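PDB 5HQ4: alpha-glucosidase from Pseudoalteromonas sp. K8, which probably hydrolyses alpha-glucosidic linkages as a calcium-dependent glycoside hydrolase of family 97. Local coordinates for residues H436-D441 and I452-A457; E461-G466 and N507-T512. All coordinates share one frame; numbering follows the deposited sequence.

Interaction 1: residues H436-D441 and I452-A457; sequences HEPIKD and ITREGA. With CA (calcium ion), chain G.
The His436 ring carries the CB of Glu455 over the centre of one face, a CH-pi contact 3.6 Å from the ring centroid, and has water 1 in its plane at the ND1 edge. The guanidinium of Arg454 is flanked on one face by the CA and CB of Asp441, with the carbonyl of Ile439 and water 3 at its edge. Both groups sit at the C-terminal ends of adjacent parallel strands, 432-435 and 451-454, of the catalytic barrel. Arg454 NH1 donates to Ile439 O (2.8 Å, 159°), approaching from above the carbonyl plane; a bend at chi3 (60°) turns the guanidinium toward Ile439 O, while Arg454 CG packs on Pro438 CG. Replacing Arg454 by alanine would probably leave Ile439 O without this donor and a gap between Pro438 and Asp441. Water 3 links Arg454 NE to Asp441 OD2; Asp441 OD1 accepts from Gly443 N. Glu437 and Glu455 run side by side toward the calcium, carboxylate planes 71° apart, Glu437 OE1 accepting from Tyr389 N while OE2 binds the metal; Glu154 and Glu461 complete the protein ligands. His436 NE2 is hydrogen-bonded to Asp489. Water 2 donates to the calcium-binding Glu455 OE1 (2.7 Å).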
ATOM      1  N   HIS A 436       2.874   1.691   9.906  1.00 10.60           N
ATOM      2  CA  HIS A 436       3.415   0.344   9.801  1.00 13.06           C
ATOM      3  C   HIS A 436       2.539  -0.614  10.603  1.00 13.17           C
ATOM      4  O   HIS A 436       1.835  -0.201  11.529  1.00 10.71           O
ATOM      5  CB  HIS A 436       4.881   0.310  10.252  1.00 10.83           C
ATOM      6  CG  HIS A 436       5.806   0.911   9.233  1.00 12.69           C
ATOM      7  ND1 HIS A 436       7.007   0.338   8.874  1.00 15.91           N
ATOM      8  CD2 HIS A 436       5.659   2.005   8.441  1.00 11.52           C
ATOM      9  CE1 HIS A 436       7.575   1.069   7.925  1.00 14.83           C
ATOM     10  NE2 HIS A 436       6.777   2.085   7.646  1.00 12.31           N
ATOM     11  N   GLU A 437       2.559  -1.886  10.209  1.00  9.08           N
ATOM     12  CA  GLU A 437       1.573  -2.872  10.645  1.00  9.00           C
ATOM     13  C   GLU A 437       0.165  -2.280  10.534  1.00 11.44           C
ATOM     14  O   GLU A 437      -0.551  -2.154  11.531  1.00 10.46           O
ATOM     15  CB  GLU A 437       1.857  -3.366  12.057  1.00 11.26           C
ATOM     16  CG  GLU A 437       3.258  -3.989  12.182  1.00 13.26           C
ATOM     17  CD  GLU A 437       4.365  -2.928  12.205  1.00 15.15           C
ATOM     18  OE1 GLU A 437       4.213  -1.931  12.937  1.00 13.49           O
ATOM     19  OE2 GLU A 437       5.366  -3.063  11.469  1.00 18.22           O
ATOM     20  N   PRO A 438      -0.253  -1.897   9.326  1.00 10.50           N
ATOM     21  CA  PRO A 438      -1.493  -1.141   9.145  1.00  9.04           C
ATOM     22  C   PRO A 438      -2.665  -2.034   8.797  1.00 13.45           C
ATOM     23  O   PRO A 438      -2.511  -3.255   8.683  1.00 11.18           O
ATOM     24  CB  PRO A 438      -1.154  -0.261   7.939  1.00  9.64           C
ATOM     25  CG  PRO A 438      -0.418  -1.253   7.054  1.00  9.87           C
ATOM     26  CD  PRO A 438       0.431  -2.103   8.038  1.00 13.43           C
ATOM     27  N   ILE A 439      -3.833  -1.421   8.600  1.00 10.77           N
ATOM     28  CA  ILE A 439      -4.843  -1.985   7.705  1.00 11.37           C
ATOM     29  C   ILE A 439      -4.373  -1.768   6.270  1.00 10.23           C
ATOM     30  O   ILE A 439      -3.723  -0.757   5.961  1.00  9.57           O
ATOM     31  CB  ILE A 439      -6.215  -1.322   7.951  1.00 11.70           C
ATOM     32  CG1 ILE A 439      -7.284  -1.898   7.015  1.00 12.30           C
ATOM     33  CG2 ILE A 439      -6.140   0.201   7.730  1.00  9.50           C
ATOM     34  CD1 ILE A 439      -7.671  -3.345   7.348  1.00 11.87           C
ATOM     35  N   LYS A 440      -4.675  -2.723   5.390  1.00  8.70           N
ATOM     36  CA  LYS A 440      -4.322  -2.573   3.982  1.00 10.91           C
ATOM     37  C   LYS A 440      -4.915  -1.286   3.416  1.00 13.02           C
ATOM     38  O   LYS A 440      -5.941  -0.779   3.891  1.00 12.24           O
ATOM     39  CB  LYS A 440      -4.815  -3.779   3.177  1.00 11.37           C
ATOM     40  CG  LYS A 440      -6.369  -3.846   3.078  1.00  9.75           C
ATOM     41  CD  LYS A 440      -6.866  -5.271   2.783  1.00 13.89           C
ATOM     42  CE  LYS A 440      -8.388  -5.276   2.604  1.00 12.98           C
ATOM     43  NZ  LYS A 440      -8.951  -6.630   2.305  1.00 11.86           N
ATOM     44  N   ASP A 441      -4.246  -0.752   2.396  1.00  9.97           N
ATOM     45  CA  ASP A 441      -4.698   0.464   1.722  1.00  9.14           C
ATOM     46  C   ASP A 441      -5.958   0.165   0.908  1.00  9.27           C
ATOM     47  O   ASP A 441      -5.996  -0.809   0.150  1.00  9.86           O
ATOM     48  CB  ASP A 441      -3.570   0.973   0.814  1.00  9.13           C
ATOM     49  CG  ASP A 441      -3.811   2.382   0.266  1.00 14.09           C
ATOM     50  OD1 ASP A 441      -4.983   2.795   0.109  1.00 14.42           O
ATOM     51  OD2 ASP A 441      -2.800   3.074  -0.025  1.00 14.88           O
ATOM     52  N   ILE A 452      -0.566   9.326   4.260  1.00 11.73           N
ATOM     53  CA  ILE A 452       0.266   9.444   3.066  1.00 11.60           C
ATOM     54  C   ILE A 452       0.819   8.105   2.600  1.00 12.01           C
ATOM     55  O   ILE A 452       0.966   7.890   1.390  1.00 12.86           O
ATOM     56  CB  ILE A 452       1.392  10.474   3.283  1.00 12.43           C
ATOM     57  CG1 ILE A 452       2.206  10.170   4.542  1.00 11.62           C
ATOM     58  CG2 ILE A 452       0.791  11.854   3.356  1.00 14.55           C
ATOM     59  CD1 ILE A 452       3.397  11.108   4.734  1.00 14.63           C
ATOM     60  N   THR A 453       1.102   7.173   3.508  1.00 12.80           N
ATOM     61  CA  THR A 453       1.679   5.904   3.086  1.00 10.68           C
ATOM     62  C   THR A 453       1.536   4.893   4.223  1.00 12.05           C
ATOM     63  O   THR A 453       1.066   5.218   5.317  1.00  9.99           O
ATOM     64  CB  THR A 453       3.140   6.097   2.653  1.00 12.65           C
ATOM     65  OG1 THR A 453       3.589   4.934   1.938  1.00 13.37           O
ATOM     66  CG2 THR A 453       4.041   6.358   3.869  1.00 10.24           C
ATOM     67  N   ARG A 454       1.926   3.650   3.946  1.00  9.47           N
ATOM     68  CA  ARG A 454       1.893   2.595   4.954  1.00 13.09           C
ATOM     69  C   ARG A 454       2.825   1.475   4.521  1.00 12.84           C
ATOM     70  O   ARG A 454       3.319   1.446   3.394  1.00 11.07           O
ATOM     71  CB  ARG A 454       0.471   2.054   5.170  1.00 11.55           C
ATOM     72  CG  ARG A 454      -0.024   1.099   4.066  1.00 10.08           C
ATOM     73  CD  ARG A 454      -1.570   0.998   4.093  1.00  8.99           C
ATOM     74  NE  ARG A 454      -2.167   2.319   3.880  1.00  9.31           N
ATOM     75  CZ  ARG A 454      -3.299   2.753   4.434  1.00 13.13           C
ATOM     76  NH1 ARG A 454      -3.997   1.975   5.259  1.00 10.31           N
ATOM     77  NH2 ARG A 454      -3.731   3.981   4.160  1.00 11.31           N
ATOM     78  N   GLU A 455       3.044   0.534   5.432  1.00  9.72           N
ATOM     79  CA  GLU A 455       3.834  -0.641   5.098  1.00 12.48           C
ATOM     80  C   GLU A 455       2.889  -1.762   4.675  1.00  9.96           C
ATOM     81  O   GLU A 455       2.437  -1.783   3.523  1.00  9.86           O
ATOM     82  CB  GLU A 455       4.719  -1.031   6.289  1.00 11.60           C
ATOM     83  CG  GLU A 455       5.792  -2.051   5.976  1.00 10.84           C
ATOM     84  CD  GLU A 455       6.698  -2.266   7.173  1.00 18.22           C
ATOM     85  OE1 GLU A 455       6.182  -2.680   8.229  1.00 16.24           O
ATOM     86  OE2 GLU A 455       7.909  -1.976   7.072  1.00 18.12           O
ATOM     87  N   GLY A 456       2.555  -2.685   5.575  1.00 11.31           N
ATOM     88  CA  GLY A 456       1.554  -3.690   5.205  1.00  8.47           C
ATOM     89  C   GLY A 456       2.016  -4.676   4.152  1.00 12.13           C
ATOM     90  O   GLY A 456       1.218  -5.102   3.296  1.00  8.58           O
ATOM     91  N   ALA A 457       3.281  -5.076   4.221  1.00  8.14           N
ATOM     92  CA  ALA A 457       3.965  -5.996   3.321  1.00  9.43           C
ATOM     93  C   ALA A 457       5.394  -6.048   3.830  1.00 11.23           C
ATOM     94  O   ALA A 457       5.807  -5.186   4.615  1.00 11.75           O
ATOM     95  CB  ALA A 457       3.923  -5.529   1.854  1.00  8.05           C
TER
HETATM   96 CA    CA G 706       7.062  -3.895  10.072  1.00 26.01          CA
HETATM   97  O   HOH W   1       7.852  -1.681  10.498  1.00 13.74           O
HETATM   98  O   HOH W   2       3.644  -3.464   8.097  1.00 10.49           O
HETATM   99  O   HOH W   3      -0.789   3.607   1.578  1.00 12.00           O
HETATM  100  O   HOH W   4       7.195  -5.913  11.342  1.00 23.32           O

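Interaction 2: residues E461-G466 and N507-T512; sequences EFNAWG and NRPQTT. With CA (calcium ion), chain G.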
ATOM      1  N   GLU A 461      13.202  -3.839   5.817  1.00 12.20           N
ATOM      2  CA  GLU A 461      13.646  -4.270   7.141  1.00 13.22           C
ATOM      3  C   GLU A 461      13.832  -5.784   7.206  1.00 13.88           C
ATOM      4  O   GLU A 461      14.713  -6.267   7.924  1.00 12.92           O
ATOM      5  CB  GLU A 461      12.651  -3.808   8.208  1.00 13.85           C
ATOM      6  CG  GLU A 461      11.240  -4.364   7.968  1.00 17.25           C
ATOM      7  CD  GLU A 461      10.267  -4.070   9.100  1.00 28.38           C
ATOM      8  OE1 GLU A 461      10.718  -3.645  10.189  1.00 27.56           O
ATOM      9  OE2 GLU A 461       9.046  -4.283   8.900  1.00 17.55           O
ATOM     10  N   PHE A 462      13.053  -6.547   6.434  1.00 11.95           N
ATOM     11  CA  PHE A 462      13.229  -8.001   6.424  1.00  9.48           C
ATOM     12  C   PHE A 462      14.526  -8.429   5.761  1.00 12.78           C
ATOM     13  O   PHE A 462      14.916  -9.591   5.893  1.00 12.13           O
ATOM     14  CB  PHE A 462      12.040  -8.680   5.730  1.00 10.52           C
ATOM     15  CG  PHE A 462      10.841  -8.792   6.616  1.00 10.07           C
ATOM     16  CD1 PHE A 462      10.010  -7.698   6.810  1.00 13.46           C
ATOM     17  CD2 PHE A 462      10.577  -9.972   7.304  1.00 12.35           C
ATOM     18  CE1 PHE A 462       8.912  -7.788   7.668  1.00 14.42           C
ATOM     19  CE2 PHE A 462       9.484 -10.065   8.155  1.00 15.77           C
ATOM     20  CZ  PHE A 462       8.659  -8.974   8.335  1.00 12.83           C
ATOM     21  N   ASN A 463      15.203  -7.526   5.063  1.00  9.76           N
ATOM     22  CA  ASN A 463      16.488  -7.858   4.484  1.00 11.51           C
ATOM     23  C   ASN A 463      17.615  -7.699   5.482  1.00 15.60           C
ATOM     24  O   ASN A 463      18.737  -8.114   5.197  1.00 17.43           O
ATOM     25  CB  ASN A 463      16.740  -6.995   3.246  1.00 12.75           C
ATOM     26  CG  ASN A 463      15.785  -7.331   2.125  1.00 11.25           C
ATOM     27  OD1 ASN A 463      15.319  -8.466   2.036  1.00 10.60           O
ATOM     28  ND2 ASN A 463      15.478  -6.351   1.268  1.00 10.76           N
ATOM     29  N   ALA A 464      17.340  -7.133   6.651  1.00 11.66           N
ATOM     30  CA  ALA A 464      18.360  -7.082   7.693  1.00 11.87           C
ATOM     31  C   ALA A 464      18.398  -8.350   8.538  1.00 18.10           C
ATOM     32  O   ALA A 464      19.476  -8.741   9.006  1.00 15.16           O
ATOM     33  CB  ALA A 464      18.131  -5.868   8.600  1.00 14.62           C
ATOM     34  N   TRP A 465      17.248  -9.006   8.747  1.00 17.39           N
ATOM     35  CA  TRP A 465      17.205 -10.144   9.662  1.00 20.17           C
ATOM     36  C   TRP A 465      16.183 -11.210   9.271  1.00 18.24           C
ATOM     37  O   TRP A 465      15.903 -12.089  10.098  1.00 18.16           O
ATOM     38  CB  TRP A 465      16.896  -9.646  11.093  1.00 17.25           C
ATOM     39  CG  TRP A 465      15.911  -8.498  11.089  1.00 16.53           C
ATOM     40  CD1 TRP A 465      16.193  -7.179  11.321  1.00 18.28           C
ATOM     41  CD2 TRP A 465      14.501  -8.563  10.812  1.00 14.76           C
ATOM     42  NE1 TRP A 465      15.044  -6.422  11.211  1.00 18.26           N
ATOM     43  CE2 TRP A 465      13.994  -7.244  10.901  1.00 20.26           C
ATOM     44  CE3 TRP A 465      13.617  -9.607  10.505  1.00 15.32           C
ATOM     45  CZ2 TRP A 465      12.644  -6.939  10.691  1.00 18.93           C
ATOM     46  CZ3 TRP A 465      12.269  -9.305  10.296  1.00 17.19           C
ATOM     47  CH2 TRP A 465      11.800  -7.980  10.386  1.00 17.28           C
ATOM     48  N   GLY A 466      15.630 -11.181   8.055  1.00 18.91           N
ATOM     49  CA  GLY A 466      14.449 -11.990   7.761  1.00 17.29           C
ATOM     50  C   GLY A 466      14.660 -13.475   7.984  1.00 15.50           C
ATOM     51  O   GLY A 466      13.766 -14.170   8.478  1.00 18.01           O
ATOM     52  N   ASN A 507      21.664 -12.649   5.505  1.00 14.46           N
ATOM     53  CA  ASN A 507      20.599 -11.650   5.595  1.00 14.07           C
ATOM     54  C   ASN A 507      21.100 -10.329   5.014  1.00 14.32           C
ATOM     55  O   ASN A 507      21.919  -9.640   5.629  1.00 17.46           O
ATOM     56  CB  ASN A 507      20.143 -11.472   7.043  1.00 14.45           C
ATOM     57  CG  ASN A 507      19.245 -12.600   7.515  1.00 20.78           C
ATOM     58  OD1 ASN A 507      18.355 -13.046   6.784  1.00 19.40           O
ATOM     59  ND2 ASN A 507      19.470 -13.067   8.740  1.00 13.40           N
ATOM     60  N   ARG A 508      20.573  -9.968   3.852  1.00 13.52           N
ATOM     61  CA  ARG A 508      20.941  -8.784   3.085  1.00 11.24           C
ATOM     62  C   ARG A 508      19.884  -8.606   2.008  1.00 10.80           C
ATOM     63  O   ARG A 508      19.207  -9.578   1.655  1.00 11.86           O
ATOM     64  CB  ARG A 508      22.331  -8.950   2.434  1.00 12.22           C
ATOM     65  CG  ARG A 508      22.472 -10.287   1.690  1.00 12.85           C
ATOM     66  CD  ARG A 508      23.567 -10.300   0.602  1.00 13.61           C
ATOM     67  NE  ARG A 508      23.213  -9.498  -0.568  1.00 11.84           N
ATOM     68  CZ  ARG A 508      23.718  -9.666  -1.788  1.00 13.92           C
ATOM     69  NH1 ARG A 508      24.589 -10.641  -2.032  1.00 13.15           N
ATOM     70  NH2 ARG A 508      23.336  -8.859  -2.777  1.00 12.16           N
ATOM     71  N   PRO A 509      19.728  -7.396   1.461  1.00 13.50           N
ATOM     72  CA  PRO A 509      18.924  -7.264   0.240  1.00 10.66           C
ATOM     73  C   PRO A 509      19.549  -8.127  -0.839  1.00 10.89           C
ATOM     74  O   PRO A 509      20.744  -8.024  -1.116  1.00 10.92           O
ATOM     75  CB  PRO A 509      19.009  -5.768  -0.099  1.00 10.86           C
ATOM     76  CG  PRO A 509      19.392  -5.103   1.215  1.00 10.70           C
ATOM     77  CD  PRO A 509      20.283  -6.100   1.900  1.00 12.08           C
ATOM     78  N   GLN A 510      18.744  -9.019  -1.416  1.00 10.37           N
ATOM     79  CA  GLN A 510      19.263  -9.947  -2.419  1.00 12.32           C
ATOM     80  C   GLN A 510      19.071  -9.314  -3.792  1.00 12.74           C
ATOM     81  O   GLN A 510      18.276  -9.762  -4.627  1.00 11.98           O
ATOM     82  CB  GLN A 510      18.587 -11.304  -2.291  1.00 10.52           C
ATOM     83  CG  GLN A 510      18.914 -11.977  -0.963  1.00 11.51           C
ATOM     84  CD  GLN A 510      18.491 -13.425  -0.922  1.00 13.42           C
ATOM     85  OE1 GLN A 510      17.450 -13.794  -1.475  1.00 13.34           O
ATOM     86  NE2 GLN A 510      19.305 -14.262  -0.281  1.00 11.15           N
ATOM     87  N   THR A 511      19.800  -8.210  -3.990  1.00 10.68           N
ATOM     88  CA  THR A 511      19.662  -7.369  -5.175  1.00 11.14           C
ATOM     89  C   THR A 511      21.021  -6.782  -5.542  1.00 12.30           C
ATOM     90  O   THR A 511      21.988  -6.862  -4.777  1.00 11.34           O
ATOM     91  CB  THR A 511      18.666  -6.203  -4.985  1.00 14.31           C
ATOM     92  OG1 THR A 511      19.313  -5.113  -4.313  1.00 14.91           O
ATOM     93  CG2 THR A 511      17.400  -6.618  -4.193  1.00 10.57           C
ATOM     94  N   THR A 512      21.080  -6.179  -6.725  1.00 11.31           N
ATOM     95  CA  THR A 512      22.224  -5.354  -7.085  1.00 13.74           C
ATOM     96  C   THR A 512      22.025  -3.931  -6.561  1.00 12.74           C
ATOM     97  O   THR A 512      20.952  -3.549  -6.089  1.00 11.46           O
ATOM     98  CB  THR A 512      22.440  -5.305  -8.607  1.00 13.33           C
ATOM     99  OG1 THR A 512      21.357  -4.594  -9.215  1.00 11.88           O
ATOM    100  CG2 THR A 512      22.547  -6.706  -9.226  1.00 12.18           C
TER
HETATM  101 CA    CA G 706       7.062  -3.895  10.072  1.00 26.01          CA
HETATM  102  O   HOH W   5      16.042  -8.973  -1.308  1.00 14.63           O
HETATM  103  O   HOH W   4       7.195  -5.913  11.342  1.00 23.32           O
HETATM  104  O   HOH W   1       7.852  -1.681  10.498  1.00 13.74           O
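Asn463 and Asn507 bury the most surface here, followed by Pro509, as a short, weakly bonded helical turn at about 462-465 packs against the irregular loop that leads to helix 513-522. The turn follows the calcium ligand Glu461 in the region after the barrel strand 451-454. Asn463 lays its CB against the backbone of Pro509, 3.5 Å from Pro509 N, and its amide crosses the ring at a slant, with ND2 3.8 Å from Pro509 CB. The amide is held at both ends, OD1 by the backbone N of Asn470 and ND2 by the side chain of Gln460, which would fix its rotation. Asn507 comes in at the other end of the turn: its CB touches Ala464 O at 3.4 Å, and the amide rests against the backbone of Trp465. With CG anti to its own carbonyl carbon (chi1 -77°), Asn507 brings OD1 close to the end of the turn, where Thr467 N donates to it. Between the asparagines the backbones come near, but Arg508 N meets Asn463 O at a poor angle, so packing carries the contact. Water 5 accepts from Gln510 N at 2.7 Å and donates only weakly to Asn463 OD1.

How the interactions relate
Interactions 1 and 2 follow one another along the chain, the first closing at Ala457 before the second opens at Glu461, and their centres lie about 20 Å apart. Interaction 1 is buried near the centre of the chain, at the C-terminal ends of the neighbouring barrel strands 432-435 and 451-454; interaction 2 lies farther out, where helix 462-465 meets the loop before helix 513-522. The calcium ion and its waters 1 and 4 bridge them: residues 436-441 and 452-457 supply two carboxylates, and 461-466 a third. Glu455 OE2 and Glu461 OE2 approach to 3.2 Å. The metal thus ties the barrel strand ends to the segment that follows them.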